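Local coordinates for catalase (Corynebacterium glutamicum atcc 13032, PDB 4B7H), which breaks down hydrogen peroxide to water and oxygen at a haem iron, an activity inhibited by nitric oxide, at the interface of chains A and B. Sequence-based numbering; all coordinates share one arbitrary frame. Chains: chain A/B, Catalase.

The interface of chains A and B. Residues chain A 66-69, 159-160, 355, 358; chain B 59-60, 62-63.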
loop_
_atom_site.group_PDB
_atom_site.type_symbol
_atom_site.label_atom_id
_atom_site.label_comp_id
_atom_site.label_asym_id
_atom_site.label_seq_id
_atom_site.Cartn_x
_atom_site.Cartn_y
_atom_site.Cartn_z
ATOM N N GLU A 66 6.510 -2.714 10.811
ATOM C CA GLU A 66 6.488 -2.712 12.268
ATOM C C GLU A 66 6.307 -1.267 12.747
ATOM O O GLU A 66 6.564 -0.318 11.994
ATOM C CB GLU A 66 7.786 -3.314 12.830
ATOM C CG GLU A 66 9.009 -2.416 12.633
ATOM C CD GLU A 66 10.328 -3.052 13.070
ATOM O OE1 GLU A 66 10.432 -4.304 13.101
ATOM O OE2 GLU A 66 11.280 -2.288 13.378
ATOM N N ARG A 67 5.870 -1.088 13.992
ATOM C CA ARG A 67 5.784 0.247 14.570
ATOM C C ARG A 67 7.138 0.947 14.582
ATOM O O ARG A 67 8.178 0.320 14.846
ATOM C CB ARG A 67 5.336 0.168 16.025
ATOM C CG ARG A 67 3.938 -0.317 16.224
ATOM C CD ARG A 67 3.831 -0.846 17.660
ATOM N NE ARG A 67 2.458 -1.168 18.024
ATOM C CZ ARG A 67 1.807 -2.244 17.594
ATOM N NH1 ARG A 67 2.413 -3.132 16.798
ATOM N NH2 ARG A 67 0.549 -2.440 17.970
ATOM N N ILE A 68 7.120 2.258 14.347
ATOM C CA ILE A 68 8.264 3.103 14.686
ATOM C C ILE A 68 7.797 4.216 15.629
ATOM O O ILE A 68 6.914 5.007 15.274
ATOM C CB ILE A 68 8.974 3.689 13.429
ATOM C CG1 ILE A 68 10.109 4.622 13.868
ATOM C CG2 ILE A 68 7.993 4.401 12.481
ATOM C CD1 ILE A 68 10.988 5.136 12.721
ATOM N N PRO A 69 8.329 4.254 16.867
ATOM C CA PRO A 69 9.159 3.250 17.535
ATOM C C PRO A 69 8.261 2.216 18.227
ATOM O O PRO A 69 7.086 2.099 17.854
ATOM C CB PRO A 69 9.948 4.090 18.562
ATOM C CG PRO A 69 9.150 5.387 18.732
ATOM C CD PRO A 69 7.969 5.337 17.795
ATOM N N ILE A 159 14.504 9.646 18.135
ATOM C CA ILE A 159 14.323 8.256 17.729
ATOM C C ILE A 159 15.362 7.827 16.686
ATOM O O ILE A 159 15.940 6.740 16.797
ATOM C CB ILE A 159 12.882 7.975 17.274
ATOM C CG1 ILE A 159 11.898 8.206 18.437
ATOM C CG2 ILE A 159 12.759 6.560 16.730
ATOM C CD1 ILE A 159 12.097 7.293 19.659
ATOM N N HIS A 160 15.642 8.688 15.543
ATOM C CA HIS A 160 16.780 8.276 14.718
ATOM C C HIS A 160 18.042 8.135 15.577
ATOM O O HIS A 160 18.814 7.182 15.421
ATOM C CB HIS A 160 17.088 9.292 13.620
ATOM C CG HIS A 160 16.007 9.500 12.602
ATOM N ND1 HIS A 160 15.946 10.555 11.716
ATOM C CD2 HIS A 160 14.916 8.739 12.344
ATOM C CE1 HIS A 160 14.875 10.418 10.954
ATOM N NE2 HIS A 160 14.231 9.328 11.318
ATOM N N GLN A 355 0.262 7.243 11.740
ATOM C CA GLN A 355 1.064 6.057 11.450
ATOM C C GLN A 355 0.181 4.827 11.224
ATOM O O GLN A 355 0.445 4.012 10.335
ATOM C CB GLN A 355 2.102 5.764 12.539
ATOM C CG GLN A 355 2.949 4.549 12.126
ATOM C CD GLN A 355 4.199 4.310 12.950
ATOM O OE1 GLN A 355 4.663 3.164 13.052
ATOM N NE2 GLN A 355 4.772 5.372 13.516
ATOM N N TYR A 358 -1.235 4.175 7.848
ATOM C CA TYR A 358 -0.229 3.588 6.953
ATOM C C TYR A 358 0.135 2.146 7.335
ATOM O O TYR A 358 0.147 1.243 6.491
ATOM C CB TYR A 358 1.044 4.436 6.986
ATOM C CG TYR A 358 2.257 3.742 6.397
ATOM C CD1 TYR A 358 2.338 3.500 5.033
ATOM C CD2 TYR A 358 3.304 3.306 7.205
ATOM C CE1 TYR A 358 3.429 2.855 4.487
ATOM C CE2 TYR A 358 4.406 2.661 6.664
ATOM C CZ TYR A 358 4.455 2.434 5.302
ATOM O OH TYR A 358 5.527 1.794 4.727
ATOM N N PHE B 59 8.438 10.453 9.120
ATOM C CA PHE B 59 8.943 9.573 10.172
ATOM C C PHE B 59 8.005 8.377 10.350
ATOM O O PHE B 59 8.451 7.228 10.437
ATOM C CB PHE B 59 9.064 10.367 11.472
ATOM C CG PHE B 59 9.333 9.532 12.689
ATOM C CD1 PHE B 59 10.632 9.208 13.056
ATOM C CD2 PHE B 59 8.282 9.092 13.484
ATOM C CE1 PHE B 59 10.883 8.449 14.205
ATOM C CE2 PHE B 59 8.517 8.334 14.625
ATOM C CZ PHE B 59 9.821 8.017 14.986
ATOM N N ASN B 60 6.701 8.650 10.391
ATOM C CA ASN B 60 5.681 7.613 10.565
ATOM C C ASN B 60 5.671 6.560 9.466
ATOM O O ASN B 60 5.098 5.490 9.649
ATOM C CB ASN B 60 4.273 8.232 10.648
ATOM C CG ASN B 60 3.942 8.803 12.016
ATOM O OD1 ASN B 60 3.025 9.641 12.153
ATOM N ND2 ASN B 60 4.656 8.359 13.032
ATOM N N GLU B 62 8.561 5.512 7.742
ATOM C CA GLU B 62 9.906 5.002 7.468
ATOM C C GLU B 62 9.966 3.503 7.263
ATOM O O GLU B 62 10.750 3.023 6.439
ATOM C CB GLU B 62 10.891 5.402 8.570
ATOM C CG GLU B 62 11.197 6.868 8.532
ATOM C CD GLU B 62 12.262 7.314 9.500
ATOM O OE1 GLU B 62 13.076 6.495 9.989
ATOM O OE2 GLU B 62 12.292 8.534 9.753
ATOM N N ASN B 63 9.169 2.764 8.030
ATOM C CA ASN B 63 9.250 1.307 7.990
ATOM C C ASN B 63 8.467 0.700 6.834
ATOM O O ASN B 63 7.411 1.212 6.440
ATOM C CB ASN B 63 8.768 0.690 9.309
ATOM C CG ASN B 63 9.766 0.853 10.440
ATOM O OD1 ASN B 63 10.964 1.040 10.211
ATOM N ND2 ASN B 63 9.275 0.776 11.672
HETATM O O HOH W 1 10.872 0.329 14.131
HETATM O O HOH W 2 12.618 -1.351 11.098
#
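Direct hydrogen bonds join A:His160, A:Tyr358 and the A:Glu66 carbonyl to the B:Glu62-B:Asn63 stretch of chain B. A:His160 NE2 donates in its ring plane to the syn lone pair of the B:Glu62 carboxylate oxygen OE2 at 2.6 Å; ring and carboxylate are turned 41° apart. Such a pairing could favour a charged imidazole. The phenol OH of A:Tyr358 reaches the backbone O of B:Asn63 (2.6 Å), lying in that carbonyl's plane. B:Asn63 ND2 gives its bond to A:Glu66 O (2.9 Å) from 57° out of the carbonyl plane, therefore not on a lone pair.

Water extends this last grip. The same ND2 meets water 1, which also touches A:Arg67 O and A:Glu66 OE2, while water 2 links that carboxylate oxygen to B:Asn63 OD1, at 3.0 Å from the latter. Both ends of the amide are therefore engaged.

Apolar packing centres on B:Phe59. With CG1 anti to the backbone N (chi1 177°), A:Ile68 brings that carbon to 3.6 Å from B:Phe59 CZ, and A:Ile159 CG2 meets the ring edge in plane.

Within chain A, the A:Gln355 amide supports the A:Ile68 backbone: OE1 accepts from its N and NE2 donates to its O (2.8 Å), both on lone pairs. A:Gln355 NE2 also lies 3.0 Å from B:Asn60 ND2, but two facing donors make no hydrogen bond; with A:Gln355 fixed, a flipped B:Asn60 amide presenting OD1 may fit better.

Repeated by two-fold symmetry, the patch fastens the end of helix 50-59 and the residues that follow onto the neighbouring subunit, contributing to the tetramer typical of catalases.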